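Abietadiene synthase, chloroplastic (Abies grandis, PDB 3S9V) belongs to the terpene synthases, a family of largely helical enzymes whose metal-binding domain is an all-alpha bundle. Local coordinates at residues Ile632-Leu646 and Arg666-Leu680. Residues are numbered along the deposited sequence; the frame is centred on the assembly and turned at random.
Sequences IENASVSIALGTVVL and RESRFLQLMGLTGRL
Arg666 sets off along the side of its backbone N (chi1 -61°) and then runs extended from CG to NE, which carries its guanidinium up to the start of helix 641-648 beside Thr643 and Leu646. NH1 donates to Thr643 OG1 at 2.8 Å, with the oxygen lying in the guanidinium plane; that oxygen also hydrogen-bonds Gln609 of helix 599-621, and NH1 has a second partner in Val605 O. Water 1 sits at the same edge: it accepts from Arg666 NH2 at 3.0 Å and from Thr643 N, and donates to Val637 O, joining the arginine to both short helices. Leu646 CD1 lies over one face of the group, 4.1 Å above its centre. At the other end of the contact Arg679 leaves anti to its backbone N (chi1 179°), then bends at chi2 and chi3 as a knob among Ile632, Ala635, Ser636 and Ser638. Ile639 CD1 lies over one face of its guanidinium, displaced from the centre, while Arg679 NE forms a salt bridge with Asp683 and Ser638 OG hydrogen-bonds Glu616.

Between the arginines, Gly675 has no side chain to hold the backbones apart. Helix 632-638 crosses helix 669-680 at 92°, with axes 7.8 Å apart, and Gly675 CA makes a CA-H...O contact of 3.5 Å to Ser636 O. Met674 bends at chi3 to lay CE against Leu641 CB at 3.6 Å, and its SD lies against Val645 CG2. Leu671 adds CD1 against Val645 CG1, and Ile632 CG2 meets Leu676 CD1 at 3.6 Å.

This is packing inside the all-alpha bundle of the metal-binding domain: two short helices, separated by a break around Ala640, lie across helix 669-693, with helices 521-541 and 599-621 against Ala640 and helices 712-736 and 741-757 against Phe670 and Thr677.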
# COMPACT_ATOMS: atom_id res chain seq x y z
N ILE A 632 33.82 1.07 6.12
CA ILE A 632 32.44 1.54 6.09
C ILE A 632 32.28 3.01 6.45
O ILE A 632 31.49 3.70 5.83
CB ILE A 632 31.54 0.67 6.99
CG1 ILE A 632 30.89 -0.41 6.14
CG2 ILE A 632 30.44 1.51 7.63
CD1 ILE A 632 30.08 0.15 4.97
N GLU A 633 33.02 3.50 7.44
CA GLU A 633 32.91 4.92 7.80
C GLU A 633 33.24 5.84 6.63
O GLU A 633 32.53 6.81 6.39
CB GLU A 633 33.81 5.25 9.00
CG GLU A 633 33.29 4.68 10.32
CD GLU A 633 31.81 5.00 10.57
OE1 GLU A 633 31.42 6.18 10.48
OE2 GLU A 633 31.04 4.06 10.88
N ASN A 634 34.31 5.54 5.89
CA ASN A 634 34.69 6.36 4.73
C ASN A 634 33.79 6.05 3.51
O ASN A 634 33.37 6.96 2.79
CB ASN A 634 36.14 6.10 4.34
CG ASN A 634 36.61 7.01 3.23
OD1 ASN A 634 36.77 8.22 3.42
ND2 ASN A 634 36.83 6.45 2.05
N ALA A 635 33.51 4.77 3.31
CA ALA A 635 32.70 4.31 2.18
C ALA A 635 31.24 4.80 2.25
O ALA A 635 30.59 4.98 1.22
CB ALA A 635 32.76 2.78 2.09
N SER A 636 30.74 5.01 3.46
CA SER A 636 29.37 5.50 3.65
C SER A 636 29.27 6.90 3.07
O SER A 636 28.19 7.36 2.71
CB SER A 636 29.01 5.56 5.14
OG SER A 636 29.02 4.27 5.72
N VAL A 637 30.42 7.57 2.98
CA VAL A 637 30.49 8.91 2.43
C VAL A 637 30.91 8.91 0.96
O VAL A 637 30.36 9.65 0.15
CB VAL A 637 31.49 9.79 3.24
CG1 VAL A 637 31.65 11.12 2.56
CG2 VAL A 637 30.98 9.98 4.66
N SER A 638 31.87 8.05 0.61
CA SER A 638 32.34 7.99 -0.77
C SER A 638 31.22 7.59 -1.73
O SER A 638 31.28 7.93 -2.91
CB SER A 638 33.50 6.99 -0.91
OG SER A 638 33.01 5.66 -0.86
N ILE A 639 30.21 6.88 -1.24
CA ILE A 639 29.10 6.47 -2.08
C ILE A 639 28.37 7.71 -2.63
O ILE A 639 27.58 7.62 -3.56
CB ILE A 639 28.12 5.51 -1.30
CG1 ILE A 639 27.16 4.83 -2.27
CG2 ILE A 639 27.38 6.26 -0.20
CD1 ILE A 639 27.87 3.98 -3.34
N ALA A 640 28.67 8.86 -2.03
CA ALA A 640 28.16 10.17 -2.44
C ALA A 640 26.68 10.53 -2.35
O ALA A 640 26.28 11.57 -2.87
CB ALA A 640 28.67 10.49 -3.84
N LEU A 641 25.86 9.72 -1.70
CA LEU A 641 24.44 10.05 -1.58
C LEU A 641 24.26 11.30 -0.72
O LEU A 641 23.40 12.14 -1.00
CB LEU A 641 23.66 8.88 -0.99
CG LEU A 641 23.77 7.59 -1.80
CD1 LEU A 641 22.94 6.50 -1.14
CD2 LEU A 641 23.31 7.83 -3.23
N GLY A 642 25.08 11.44 0.32
CA GLY A 642 24.97 12.59 1.18
C GLY A 642 25.13 13.91 0.42
O GLY A 642 24.37 14.85 0.63
N THR A 643 26.13 13.96 -0.46
CA THR A 643 26.44 15.14 -1.27
C THR A 643 25.26 15.57 -2.14
O THR A 643 24.90 16.76 -2.19
CB THR A 643 27.68 14.86 -2.17
OG1 THR A 643 28.83 14.73 -1.33
CG2 THR A 643 27.91 15.98 -3.19
N VAL A 644 24.65 14.60 -2.81
CA VAL A 644 23.50 14.84 -3.66
C VAL A 644 22.38 15.49 -2.84
O VAL A 644 21.77 16.47 -3.26
CB VAL A 644 23.01 13.53 -4.27
CG1 VAL A 644 21.83 13.79 -5.21
CG2 VAL A 644 24.16 12.83 -5.00
N VAL A 645 22.12 14.93 -1.67
CA VAL A 645 21.08 15.45 -0.80
C VAL A 645 21.36 16.86 -0.28
O VAL A 645 20.51 17.75 -0.39
CB VAL A 645 20.86 14.53 0.42
CG1 VAL A 645 19.96 15.21 1.45
CG2 VAL A 645 20.24 13.22 -0.03
N LEU A 646 22.54 17.07 0.27
CA LEU A 646 22.89 18.36 0.83
C LEU A 646 22.85 19.52 -0.17
O LEU A 646 22.52 20.65 0.19
CB LEU A 646 24.25 18.27 1.52
CG LEU A 646 24.21 17.32 2.73
CD1 LEU A 646 25.60 17.19 3.34
CD2 LEU A 646 23.23 17.84 3.77
N ARG A 666 25.84 15.97 7.58
CA ARG A 666 26.73 14.84 7.73
C ARG A 666 26.87 14.31 9.15
O ARG A 666 27.30 13.17 9.36
CB ARG A 666 28.09 15.19 7.13
CG ARG A 666 28.02 15.52 5.64
CD ARG A 666 29.39 15.49 5.03
NE ARG A 666 29.47 15.86 3.62
CZ ARG A 666 29.10 15.10 2.59
NH1 ARG A 666 29.24 15.56 1.35
NH2 ARG A 666 28.58 13.89 2.80
N GLU A 667 26.50 15.13 10.13
CA GLU A 667 26.57 14.74 11.54
C GLU A 667 25.30 14.04 12.02
O GLU A 667 25.28 13.49 13.12
CB GLU A 667 26.83 15.96 12.42
CG GLU A 667 28.31 16.31 12.61
CD GLU A 667 29.07 16.46 11.30
OE1 GLU A 667 28.67 17.32 10.48
OE2 GLU A 667 30.06 15.72 11.09
N SER A 668 24.24 14.05 11.21
CA SER A 668 22.99 13.41 11.62
C SER A 668 22.97 11.90 11.37
O SER A 668 23.52 11.41 10.38
CB SER A 668 21.79 14.05 10.91
OG SER A 668 21.74 13.70 9.54
N ARG A 669 22.32 11.17 12.26
CA ARG A 669 22.20 9.72 12.14
C ARG A 669 21.40 9.40 10.88
O ARG A 669 21.67 8.42 10.19
CB ARG A 669 21.49 9.16 13.37
CG ARG A 669 21.21 7.66 13.34
CD ARG A 669 22.51 6.85 13.38
NE ARG A 669 22.24 5.41 13.48
CZ ARG A 669 23.16 4.47 13.34
NH1 ARG A 669 24.42 4.79 13.09
NH2 ARG A 669 22.83 3.19 13.44
N PHE A 670 20.41 10.24 10.58
CA PHE A 670 19.53 10.07 9.43
C PHE A 670 20.32 9.97 8.12
O PHE A 670 20.23 8.98 7.40
CB PHE A 670 18.53 11.23 9.39
CG PHE A 670 17.36 11.01 8.46
CD1 PHE A 670 16.95 9.74 8.12
CD2 PHE A 670 16.65 12.10 7.97
CE1 PHE A 670 15.84 9.54 7.29
CE2 PHE A 670 15.55 11.92 7.14
CZ PHE A 670 15.14 10.63 6.80
N LEU A 671 21.11 11.00 7.82
CA LEU A 671 21.90 11.01 6.59
C LEU A 671 22.97 9.90 6.60
O LEU A 671 23.28 9.33 5.56
CB LEU A 671 22.59 12.37 6.42
CG LEU A 671 23.09 12.68 5.00
CD1 LEU A 671 21.91 13.18 4.16
CD2 LEU A 671 24.18 13.74 5.04
N GLN A 672 23.53 9.62 7.77
CA GLN A 672 24.55 8.59 7.89
C GLN A 672 24.00 7.21 7.53
O GLN A 672 24.66 6.44 6.83
CB GLN A 672 25.12 8.57 9.32
CG GLN A 672 25.82 9.87 9.70
CD GLN A 672 26.28 9.93 11.15
OE1 GLN A 672 25.70 9.29 12.02
NE2 GLN A 672 27.32 10.71 11.41
N LEU A 673 22.79 6.91 7.98
CA LEU A 673 22.16 5.64 7.69
C LEU A 673 21.86 5.48 6.19
O LEU A 673 21.98 4.39 5.63
CB LEU A 673 20.86 5.49 8.49
CG LEU A 673 21.02 5.05 9.95
CD1 LEU A 673 19.69 5.20 10.67
CD2 LEU A 673 21.49 3.61 9.99
N MET A 674 21.48 6.59 5.56
CA MET A 674 21.17 6.60 4.14
C MET A 674 22.43 6.20 3.41
O MET A 674 22.42 5.31 2.55
CB MET A 674 20.73 8.01 3.70
CG MET A 674 20.62 8.19 2.19
SD MET A 674 20.61 9.93 1.67
CE MET A 674 22.31 10.32 1.98
N GLY A 675 23.53 6.87 3.75
CA GLY A 675 24.80 6.57 3.13
C GLY A 675 25.23 5.14 3.40
O GLY A 675 25.72 4.45 2.50
N LEU A 676 25.05 4.68 4.63
CA LEU A 676 25.43 3.32 4.99
C LEU A 676 24.66 2.29 4.17
O LEU A 676 25.28 1.42 3.55
CB LEU A 676 25.20 3.05 6.49
CG LEU A 676 25.51 1.64 7.00
CD1 LEU A 676 26.96 1.31 6.72
CD2 LEU A 676 25.23 1.54 8.52
N THR A 677 23.34 2.38 4.14
CA THR A 677 22.56 1.42 3.38
C THR A 677 22.89 1.45 1.88
O THR A 677 22.91 0.40 1.23
CB THR A 677 21.03 1.62 3.54
OG1 THR A 677 20.64 2.90 3.04
CG2 THR A 677 20.63 1.48 5.01
N GLY A 678 23.14 2.64 1.34
CA GLY A 678 23.45 2.74 -0.07
C GLY A 678 24.76 2.04 -0.36
O GLY A 678 24.88 1.26 -1.31
N ARG A 679 25.76 2.30 0.47
CA ARG A 679 27.06 1.68 0.31
C ARG A 679 27.00 0.16 0.35
O ARG A 679 27.58 -0.51 -0.50
CB ARG A 679 28.01 2.12 1.42
CG ARG A 679 29.39 1.48 1.31
CD ARG A 679 30.23 2.30 0.38
NE ARG A 679 30.50 1.65 -0.89
CZ ARG A 679 30.98 2.29 -1.96
NH1 ARG A 679 31.21 1.61 -3.07
NH2 ARG A 679 31.22 3.59 -1.92
N LEU A 680 26.32 -0.38 1.35
CA LEU A 680 26.23 -1.83 1.50
C LEU A 680 25.48 -2.56 0.38
O LEU A 680 25.92 -3.63 -0.06
CB LEU A 680 25.60 -2.19 2.85
CG LEU A 680 26.33 -1.69 4.11
CD1 LEU A 680 25.66 -2.24 5.36
CD2 LEU A 680 27.78 -2.14 4.06
O HOH W 1 28.23 11.84 0.66